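Putatuve endo-xylanase (Clostridium stercorarium, PDB 1O8P) probably binds xylan and cellulose chains through its family 6 carbohydrate-binding module, a calcium-bearing beta-sandwich that is part of a putative endo-xylanase. Local coordinates at residues N28-E32 with Y65-D69; A74-R80 with V141-S147; L100-V106 with V118-S123. The contacts are given in a common frame with arbitrary orientation. Residues are numbered along the deposited sequence.

A beta-sandwich can be joined across its core, within a sheet and along an edge, and this module illustrates all three. Contact 1 crosses the core beside the calcium, contact 2 pairs two neighbouring strands of the four-stranded sheet, and contact 3 follows a seam between edges of the two large sheets. Contacts 1 and 2, with centres 10 Å apart, are stitched together by I29 N to F144 O at 2.6 Å and A31 N to D142 O at 3.0 Å, and Q30, E32 and D142 share the metal. Contacts 2 and 3 have centres 9 Å apart and meet where T78 OG1 lies 2.7 Å from S119 OG. Contacts 1 and 3 do not touch.

Contact 1 (N28-E32 with Y65-D69); sequences NIQAE and YKNID. With CA (calcium ion), chain B.
After N28, segment 28-32 runs as a short strand through I29 and Q30, then turns at A31 and E32, whose phi/psi values (-67/-27 and -69/-10) are helical. Segment 65-69 is the end of a strand, kinked by N67 in a left-handed conformation (61/46), so that Y65 and I68, three residues apart, both point toward the first segment. The backbones stay well separated, with A31 CA and Y65 CA 8.5 Å apart, and side chains fill the gap. I29 (chi1 m, chi2 t) brings CG2 to 3.9 Å from Y65 CD2 and CD1 to 4.1 Å from I68 CG2; I68 adopts the m,m rotamer. Such interdigitation is how the two facing sheets of a beta-sandwich close on their core: strand 29-30 belongs to one sheet and strand 62-69 to the other. Y65, with chi1 m and chi2 near 81°, lays its ring across the gap until OH donates a 2.6 Å hydrogen bond to A31 O, which sits at the ring edge. On the side away from this core, Q30 (m,m, chi3 -31°) and E32 (chi1 p, chi2 m) curl round the calcium, which is 2.4 Å from Q30 OE1, 2.6 Å from E32 OE1 and 2.9 Å from E32 OE2. Water 1 lies 2.5 Å from the ion, and S52 and D142 provide the remaining protein ligands.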
loop_
_atom_site.group_PDB
_atom_site.type_symbol
_atom_site.label_atom_id
_atom_site.label_comp_id
_atom_site.label_asym_id
_atom_site.label_seq_id
_atom_site.Cartn_x
_atom_site.Cartn_y
_atom_site.Cartn_z
ATOM N N ASN A 28 -9.941 4.025 2.916
ATOM C CA ASN A 28 -9.205 3.014 2.155
ATOM C C ASN A 28 -8.747 3.492 0.796
ATOM O O ASN A 28 -9.540 3.991 -0.027
ATOM C CB ASN A 28 -10.015 1.738 1.985
ATOM C CG ASN A 28 -10.348 1.103 3.305
ATOM O OD1 ASN A 28 -9.851 1.516 4.340
ATOM N ND2 ASN A 28 -11.214 0.141 3.286
ATOM N N ILE A 29 -7.449 3.384 0.571
ATOM C CA ILE A 29 -6.923 3.584 -0.775
ATOM C C ILE A 29 -6.848 2.237 -1.442
ATOM O O ILE A 29 -6.106 1.357 -0.978
ATOM C CB ILE A 29 -5.533 4.286 -0.746
ATOM C CG1 ILE A 29 -5.597 5.585 0.068
ATOM C CG2 ILE A 29 -5.061 4.564 -2.198
ATOM C CD1 ILE A 29 -4.300 5.975 0.734
ATOM N N GLN A 30 -7.600 2.076 -2.536
ATOM C CA GLN A 30 -7.655 0.791 -3.213
ATOM C C GLN A 30 -6.312 0.644 -3.888
ATOM O O GLN A 30 -5.894 1.532 -4.616
ATOM C CB GLN A 30 -8.853 0.701 -4.192
ATOM C CG GLN A 30 -10.236 0.792 -3.508
ATOM C CD GLN A 30 -10.437 -0.294 -2.433
ATOM O OE1 GLN A 30 -9.888 -1.408 -2.549
ATOM N NE2 GLN A 30 -11.194 0.023 -1.385
ATOM N N ALA A 31 -5.615 -0.457 -3.621
ATOM C CA ALA A 31 -4.245 -0.601 -4.082
ATOM C C ALA A 31 -4.182 -0.689 -5.618
ATOM O O ALA A 31 -3.148 -0.338 -6.241
ATOM C CB ALA A 31 -3.599 -1.814 -3.423
ATOM N N GLU A 32 -5.263 -1.178 -6.229
ATOM C CA GLU A 32 -5.366 -1.166 -7.691
ATOM C C GLU A 32 -5.518 0.269 -8.272
ATOM O O GLU A 32 -5.413 0.454 -9.472
ATOM C CB GLU A 32 -6.497 -2.099 -8.201
ATOM C CG GLU A 32 -7.925 -1.656 -7.897
ATOM C CD GLU A 32 -8.382 -2.055 -6.505
ATOM O OE1 GLU A 32 -7.531 -2.266 -5.609
ATOM O OE2 GLU A 32 -9.605 -2.139 -6.279
ATOM N N TYR A 65 0.897 6.295 -5.543
ATOM C CA TYR A 65 -0.424 6.862 -5.304
ATOM C C TYR A 65 -0.230 8.330 -5.014
ATOM O O TYR A 65 0.191 8.724 -3.921
ATOM C CB TYR A 65 -1.107 6.155 -4.101
ATOM C CG TYR A 65 -1.132 4.671 -4.295
ATOM C CD1 TYR A 65 0.000 3.887 -3.999
ATOM C CD2 TYR A 65 -2.267 4.039 -4.800
ATOM C CE1 TYR A 65 -0.013 2.527 -4.190
ATOM C CE2 TYR A 65 -2.285 2.667 -4.996
ATOM C CZ TYR A 65 -1.149 1.919 -4.689
ATOM O OH TYR A 65 -1.131 0.563 -4.910
ATOM N N LYS A 66 -0.565 9.143 -6.010
ATOM C CA LYS A 66 -0.336 10.574 -5.965
ATOM C C LYS A 66 -1.420 11.293 -5.212
ATOM O O LYS A 66 -2.521 10.805 -5.105
ATOM C CB LYS A 66 -0.243 11.110 -7.407
ATOM C CG LYS A 66 1.036 10.711 -8.122
ATOM C CD LYS A 66 1.102 11.386 -9.493
ATOM C CE LYS A 66 2.246 12.415 -9.562
ATOM N NZ LYS A 66 2.037 13.686 -8.724
ATOM N N ASN A 67 -1.105 12.451 -4.651
ATOM C CA ASN A 67 -2.133 13.329 -4.091
ATOM C C ASN A 67 -2.926 12.702 -2.945
ATOM O O ASN A 67 -4.145 12.818 -2.898
ATOM C CB ASN A 67 -3.065 13.865 -5.213
ATOM C CG ASN A 67 -2.272 14.578 -6.325
ATOM O OD1 ASN A 67 -2.363 14.242 -7.530
ATOM N ND2 ASN A 67 -1.461 15.525 -5.918
ATOM N N ILE A 68 -2.235 12.059 -2.004
ATOM C CA ILE A 68 -2.929 11.644 -0.769
ATOM C C ILE A 68 -2.944 12.806 0.251
ATOM O O ILE A 68 -1.903 13.385 0.571
ATOM C CB ILE A 68 -2.298 10.364 -0.174
ATOM C CG1 ILE A 68 -2.140 9.256 -1.227
ATOM C CG2 ILE A 68 -3.031 9.898 1.068
ATOM C CD1 ILE A 68 -3.348 9.032 -2.148
ATOM N N ASP A 69 -4.124 13.112 0.769
ATOM C CA ASP A 69 -4.293 14.178 1.728
ATOM C C ASP A 69 -4.240 13.632 3.177
ATOM O O ASP A 69 -5.163 12.948 3.620
ATOM C CB ASP A 69 -5.600 14.889 1.433
ATOM C CG ASP A 69 -5.820 16.055 2.321
ATOM O OD1 ASP A 69 -4.939 16.338 3.151
ATOM O OD2 ASP A 69 -6.852 16.736 2.294
HETATM CA CA CA B . -8.958 -3.295 -3.716
HETATM O O HOH W 1 -11.266 -3.394 -4.549
#

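Contact 2 (A74-R80 with V141-S147); sequences ATSVTAR and VDWFVFS. With CA (calcium ion), chain B.
An antiparallel pair of central strands in the four-stranded sheet of a beta-sandwich is set out here, interrupted at one end by a classic beta bulge. The strand axes approach to 4.6 Å with their directions 159° apart. V77 opposes F146 and A79 opposes F144 as non-hydrogen-bonded pairs (CA to CA 4.3 and 4.1 Å); between them T78 and V145 form a hydrogen-bonded pair, with T78 N to V145 O at 2.8 Å and V145 N to T78 O at 2.9 Å. At the bulge, S147 O accepts from both T75 N (2.9 Å) and S76 N (3.2 Å), while S147 N donates to S76 O at 3.0 Å. V77, A79, F144 and F146 face the core; V77 CG2 lies over the F146 ring, 4.1 Å from its centroid. F144 (chi1 p) meets Y65 edge-to-face. On the other face, water 2 is 2.9 Å from T78 OG1 and 2.5 Å from S147 OG, and T78 OG1 also bonds S119. R80, all-trans through chi3, rests CB on W143 (chi1 p), 3.9 Å from the centroid of its six-membered ring, and forms a salt bridge from NH1 to D142 OD2 at 2.6 Å. D142, at phi/psi -82/-58, binds calcium through O (2.5 Å) and OD1 (2.4 Å), so the pair ends in the calcium site seen in this family 6 beta-sandwich.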
loop_
_atom_site.group_PDB
_atom_site.type_symbol
_atom_site.label_atom_id
_atom_site.label_comp_id
_atom_site.label_asym_id
_atom_site.label_seq_id
_atom_site.Cartn_x
_atom_site.Cartn_y
_atom_site.Cartn_z
ATOM N N ALA A 74 -0.884 11.754 10.039
ATOM C CA ALA A 74 -1.142 10.327 10.288
ATOM C C ALA A 74 0.124 9.685 10.882
ATOM O O ALA A 74 1.242 10.090 10.552
ATOM C CB ALA A 74 -1.579 9.601 9.038
ATOM N N THR A 75 -0.058 8.700 11.756
ATOM C CA THR A 75 1.075 8.090 12.460
ATOM C C THR A 75 1.035 6.576 12.301
ATOM O O THR A 75 1.873 5.879 12.848
ATOM C CB THR A 75 1.022 8.428 13.976
ATOM O OG1 THR A 75 -0.332 8.244 14.420
ATOM C CG2 THR A 75 1.252 9.909 14.238
ATOM N N SER A 76 0.076 6.051 11.555
ATOM C CA SER A 76 0.033 4.610 11.356
ATOM C C SER A 76 -0.588 4.246 10.006
ATOM O O SER A 76 -1.329 5.045 9.434
ATOM C CB SER A 76 -0.643 3.944 12.580
ATOM O OG SER A 76 -1.687 3.083 12.256
ATOM N N VAL A 77 -0.244 3.062 9.496
ATOM C CA VAL A 77 -0.762 2.560 8.217
ATOM C C VAL A 77 -1.226 1.135 8.433
ATOM O O VAL A 77 -0.635 0.419 9.254
ATOM C CB VAL A 77 0.266 2.595 7.071
ATOM C CG1 VAL A 77 1.554 1.751 7.384
ATOM C CG2 VAL A 77 -0.381 2.144 5.744
ATOM N N THR A 78 -2.298 0.771 7.717
ATOM C CA THR A 78 -2.874 -0.559 7.699
ATOM C C THR A 78 -3.071 -1.011 6.262
ATOM O O THR A 78 -3.633 -0.279 5.466
ATOM C CB THR A 78 -4.242 -0.563 8.429
ATOM O OG1 THR A 78 -4.038 -0.213 9.800
ATOM C CG2 THR A 78 -4.838 -1.980 8.494
ATOM N N ALA A 79 -2.626 -2.220 5.920
ATOM C CA ALA A 79 -2.905 -2.786 4.584
ATOM C C ALA A 79 -3.669 -4.120 4.702
ATOM O O ALA A 79 -3.447 -4.882 5.657
ATOM C CB ALA A 79 -1.579 -2.940 3.774
ATOM N N ARG A 80 -4.580 -4.387 3.765
ATOM C CA ARG A 80 -5.300 -5.669 3.718
ATOM C C ARG A 80 -4.561 -6.467 2.690
ATOM O O ARG A 80 -4.529 -6.076 1.507
ATOM C CB ARG A 80 -6.762 -5.507 3.288
ATOM C CG ARG A 80 -7.578 -6.790 3.451
ATOM C CD ARG A 80 -9.091 -6.658 3.238
ATOM N NE ARG A 80 -9.834 -7.934 3.324
ATOM C CZ ARG A 80 -10.289 -8.677 2.257
ATOM N NH1 ARG A 80 -10.040 -8.334 0.989
ATOM N NH2 ARG A 80 -10.982 -9.813 2.469
ATOM N N VAL A 141 -2.349 -7.061 -2.414
ATOM C CA VAL A 141 -2.786 -5.916 -1.651
ATOM C C VAL A 141 -4.151 -5.481 -2.167
ATOM O O VAL A 141 -4.295 -5.136 -3.339
ATOM C CB VAL A 141 -1.802 -4.741 -1.710
ATOM C CG1 VAL A 141 -2.163 -3.688 -0.606
ATOM C CG2 VAL A 141 -0.315 -5.222 -1.583
ATOM N N ASP A 142 -5.146 -5.541 -1.281
ATOM C CA ASP A 142 -6.514 -5.141 -1.599
ATOM C C ASP A 142 -6.557 -3.612 -1.452
ATOM O O ASP A 142 -6.849 -2.913 -2.405
ATOM C CB ASP A 142 -7.482 -5.841 -0.636
ATOM C CG ASP A 142 -8.910 -5.539 -0.910
ATOM O OD1 ASP A 142 -9.246 -4.727 -1.825
ATOM O OD2 ASP A 142 -9.790 -6.071 -0.223
ATOM N N TRP A 143 -6.217 -3.110 -0.262
ATOM C CA TRP A 143 -6.227 -1.676 0.001
ATOM C C TRP A 143 -5.298 -1.371 1.134
ATOM O O TRP A 143 -4.804 -2.292 1.810
ATOM C CB TRP A 143 -7.644 -1.133 0.314
ATOM C CG TRP A 143 -8.445 -1.895 1.324
ATOM C CD1 TRP A 143 -9.541 -2.704 1.068
ATOM C CD2 TRP A 143 -8.279 -1.900 2.760
ATOM N NE1 TRP A 143 -10.049 -3.209 2.244
ATOM C CE2 TRP A 143 -9.299 -2.742 3.299
ATOM C CE3 TRP A 143 -7.389 -1.271 3.650
ATOM C CZ2 TRP A 143 -9.427 -2.991 4.693
ATOM C CZ3 TRP A 143 -7.493 -1.524 5.028
ATOM C CH2 TRP A 143 -8.517 -2.368 5.543
ATOM N N PHE A 144 -5.069 -0.068 1.332
ATOM C CA PHE A 144 -4.306 0.440 2.473
ATOM C C PHE A 144 -4.900 1.752 2.954
ATOM O O PHE A 144 -5.626 2.437 2.222
ATOM C CB PHE A 144 -2.775 0.516 2.192
ATOM C CG PHE A 144 -2.354 1.582 1.209
ATOM C CD1 PHE A 144 -2.548 1.405 -0.175
ATOM C CD2 PHE A 144 -1.711 2.732 1.644
ATOM C CE1 PHE A 144 -2.160 2.378 -1.111
ATOM C CE2 PHE A 144 -1.303 3.712 0.690
ATOM C CZ PHE A 144 -1.531 3.526 -0.674
ATOM N N VAL A 145 -4.629 2.089 4.196
ATOM C CA VAL A 145 -5.251 3.258 4.793
ATOM C C VAL A 145 -4.388 3.725 5.955
ATOM O O VAL A 145 -3.622 2.949 6.515
ATOM C CB VAL A 145 -6.778 2.993 5.216
ATOM C CG1 VAL A 145 -6.902 2.040 6.436
ATOM C CG2 VAL A 145 -7.490 4.318 5.510
ATOM N N PHE A 146 -4.507 5.008 6.294
ATOM C CA PHE A 146 -3.711 5.629 7.366
ATOM C C PHE A 146 -4.614 6.046 8.538
ATOM O O PHE A 146 -5.832 6.182 8.362
ATOM C CB PHE A 146 -2.900 6.826 6.815
ATOM C CG PHE A 146 -1.891 6.444 5.750
ATOM C CD1 PHE A 146 -0.589 6.062 6.106
ATOM C CD2 PHE A 146 -2.255 6.420 4.386
ATOM C CE1 PHE A 146 0.350 5.699 5.116
ATOM C CE2 PHE A 146 -1.327 6.048 3.393
ATOM C CZ PHE A 146 -0.027 5.690 3.748
ATOM N N SER A 147 -4.027 6.202 9.725
ATOM C CA SER A 147 -4.749 6.620 10.942
ATOM C C SER A 147 -3.935 7.622 11.725
ATOM O O SER A 147 -2.706 7.590 11.682
ATOM C CB SER A 147 -4.972 5.455 11.939
ATOM O OG SER A 147 -5.371 4.248 11.352
HETATM CA CA CA B . -8.958 -3.295 -3.716
HETATM O O HOH W 2 -4.170 2.660 9.902
HETATM O O HOH W 1 -11.266 -3.394 -4.549
#

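Contact 3 (L100-V106 with V118-S123); sequences LLGTIYV and VSATIS
I104 overlaps V118 at the tightest apolar point of this contact, its CG2 only 3.6 Å from V118 CG1; I104 has chi1 m and chi2 t, V118 chi1 t. I104 CG1 also lies 4.2 Å from A120 CB. The strands run antiparallel, axes 4.7 Å apart at closest and directions 173° from each other, yet they do not pair regularly and splay apart along their length: CA to CA is 4.6 Å for G102 with I122, 5.3 Å for I104 with A120 and 6.7 Å for V106 with V118. One direct backbone hydrogen bond crosses, S123 N to L101 O at 3.0 Å, beside a CA-H...O contact of I122 CA to L101 O at 3.1 Å. Farther along, waters take the place of direct bonds. Water 4 accepts from T103 N (3.0 Å) and donates to T121 O (2.6 Å); water 5 does the same between Y105 N (3.1 Å) and S119 O (2.7 Å). L101 CB and I122 CB touch at 4.0 Å. G102 is extended (176/171), and an ideal CB there would clash with T121 O. L101 and G102 together face V91 in a classic beta bulge. Strand 100-106 pairs with strand 87-93 in the mixed sheet, whereas strand 116-125 borders strand 74-82 at the edge of the four-stranded sheet; the water-bridged seam thus runs between the two sheets of the sandwich, with I104 touching A79 and I122 touching V77.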
loop_
_atom_site.group_PDB
_atom_site.type_symbol
_atom_site.label_atom_id
_atom_site.label_comp_id
_atom_site.label_asym_id
_atom_site.label_seq_id
_atom_site.Cartn_x
_atom_site.Cartn_y
_atom_site.Cartn_z
ATOM N N LEU A 100 11.631 7.068 3.638
ATOM C CA LEU A 100 10.968 5.885 4.182
ATOM C C LEU A 100 10.163 6.294 5.411
ATOM O O LEU A 100 10.730 6.777 6.386
ATOM C CB LEU A 100 12.006 4.806 4.537
ATOM C CG LEU A 100 11.436 3.481 5.109
ATOM C CD1 LEU A 100 10.538 2.735 4.118
ATOM C CD2 LEU A 100 12.602 2.605 5.631
ATOM N N LEU A 101 8.842 6.155 5.345
ATOM C CA LEU A 101 7.958 6.524 6.460
ATOM C C LEU A 101 7.796 5.375 7.419
ATOM O O LEU A 101 7.580 5.574 8.613
ATOM C CB LEU A 101 6.553 6.898 5.959
ATOM C CG LEU A 101 6.509 8.011 4.914
ATOM C CD1 LEU A 101 5.048 8.275 4.500
ATOM C CD2 LEU A 101 7.164 9.224 5.521
ATOM N N GLY A 102 7.852 4.163 6.880
ATOM C CA GLY A 102 7.660 2.987 7.706
ATOM C C GLY A 102 7.673 1.742 6.849
ATOM O O GLY A 102 7.625 1.826 5.609
ATOM N N THR A 103 7.698 0.599 7.529
ATOM C CA THR A 103 7.685 -0.681 6.864
ATOM C C THR A 103 6.622 -1.572 7.474
ATOM O O THR A 103 6.623 -1.804 8.688
ATOM C CB THR A 103 9.099 -1.352 7.002
ATOM O OG1 THR A 103 10.064 -0.481 6.434
ATOM C CG2 THR A 103 9.219 -2.596 6.149
ATOM N N ILE A 104 5.762 -2.119 6.621
ATOM C CA ILE A 104 4.792 -3.137 7.032
ATOM C C ILE A 104 5.444 -4.520 6.884
ATOM O O ILE A 104 5.846 -4.882 5.804
ATOM C CB ILE A 104 3.490 -3.069 6.144
ATOM C CG1 ILE A 104 2.969 -1.624 6.023
ATOM C CG2 ILE A 104 2.425 -3.984 6.730
ATOM C CD1 ILE A 104 1.640 -1.510 5.244
ATOM N N TYR A 105 5.493 -5.291 7.971
ATOM C CA TYR A 105 6.090 -6.625 7.982
ATOM C C TYR A 105 4.954 -7.594 7.829
ATOM O O TYR A 105 4.175 -7.793 8.736
ATOM C CB TYR A 105 6.876 -6.873 9.302
ATOM C CG TYR A 105 8.131 -6.036 9.316
ATOM C CD1 TYR A 105 9.294 -6.473 8.666
ATOM C CD2 TYR A 105 8.136 -4.781 9.907
ATOM C CE1 TYR A 105 10.429 -5.668 8.603
ATOM C CE2 TYR A 105 9.259 -3.976 9.858
ATOM C CZ TYR A 105 10.393 -4.422 9.200
ATOM O OH TYR A 105 11.490 -3.621 9.156
ATOM N N VAL A 106 4.835 -8.171 6.648
ATOM C CA VAL A 106 3.712 -9.038 6.372
ATOM C C VAL A 106 4.159 -10.502 6.552
ATOM O O VAL A 106 5.038 -10.980 5.816
ATOM C CB VAL A 106 3.146 -8.809 4.962
ATOM C CG1 VAL A 106 1.863 -9.620 4.809
ATOM C CG2 VAL A 106 2.916 -7.313 4.689
ATOM N N VAL A 118 -2.837 -5.772 8.223
ATOM C CA VAL A 118 -1.536 -5.687 8.864
ATOM C C VAL A 118 -1.129 -4.211 9.006
ATOM O O VAL A 118 -1.160 -3.458 8.027
ATOM C CB VAL A 118 -0.440 -6.541 8.108
ATOM C CG1 VAL A 118 0.908 -6.506 8.864
ATOM C CG2 VAL A 118 -0.896 -8.020 7.943
ATOM N N SER A 119 -0.742 -3.804 10.209
ATOM C CA SER A 119 -0.414 -2.390 10.484
ATOM C C SER A 119 1.056 -2.135 10.821
ATOM O O SER A 119 1.793 -3.046 11.184
ATOM C CB SER A 119 -1.294 -1.822 11.624
ATOM O OG SER A 119 -2.679 -1.983 11.357
ATOM N N ALA A 120 1.457 -0.871 10.742
ATOM C CA ALA A 120 2.797 -0.422 11.126
ATOM C C ALA A 120 2.656 1.052 11.499
ATOM O O ALA A 120 1.753 1.740 11.001
ATOM C CB ALA A 120 3.797 -0.590 9.966
ATOM N N THR A 121 3.538 1.536 12.367
ATOM C CA THR A 121 3.644 2.974 12.593
ATOM C C THR A 121 4.437 3.615 11.417
ATOM O O THR A 121 5.230 2.956 10.748
ATOM C CB THR A 121 4.323 3.315 13.919
ATOM O OG1 THR A 121 5.715 2.987 13.798
ATOM C CG2 THR A 121 3.825 2.402 15.080
ATOM N N ILE A 122 4.226 4.909 11.226
ATOM C CA ILE A 122 4.944 5.703 10.246
ATOM C C ILE A 122 5.340 7.009 10.919
ATOM O O ILE A 122 4.660 7.438 11.852
ATOM C CB ILE A 122 4.073 5.936 8.915
ATOM C CG1 ILE A 122 2.700 6.586 9.157
ATOM C CG2 ILE A 122 3.870 4.646 8.153
ATOM C CD1 ILE A 122 2.220 7.519 7.983
ATOM N N SER A 123 6.474 7.597 10.500
ATOM C CA SER A 123 6.799 8.992 10.818
ATOM C C SER A 123 5.565 9.817 10.541
ATOM O O SER A 123 4.904 9.621 9.501
ATOM C CB SER A 123 7.887 9.549 9.913
ATOM O OG SER A 123 9.037 8.755 9.947
HETATM O O HOH W 3 10.571 8.902 7.996
HETATM O O HOH W 4 7.240 1.303 10.413
HETATM O O HOH W 5 4.057 -4.394 10.582
#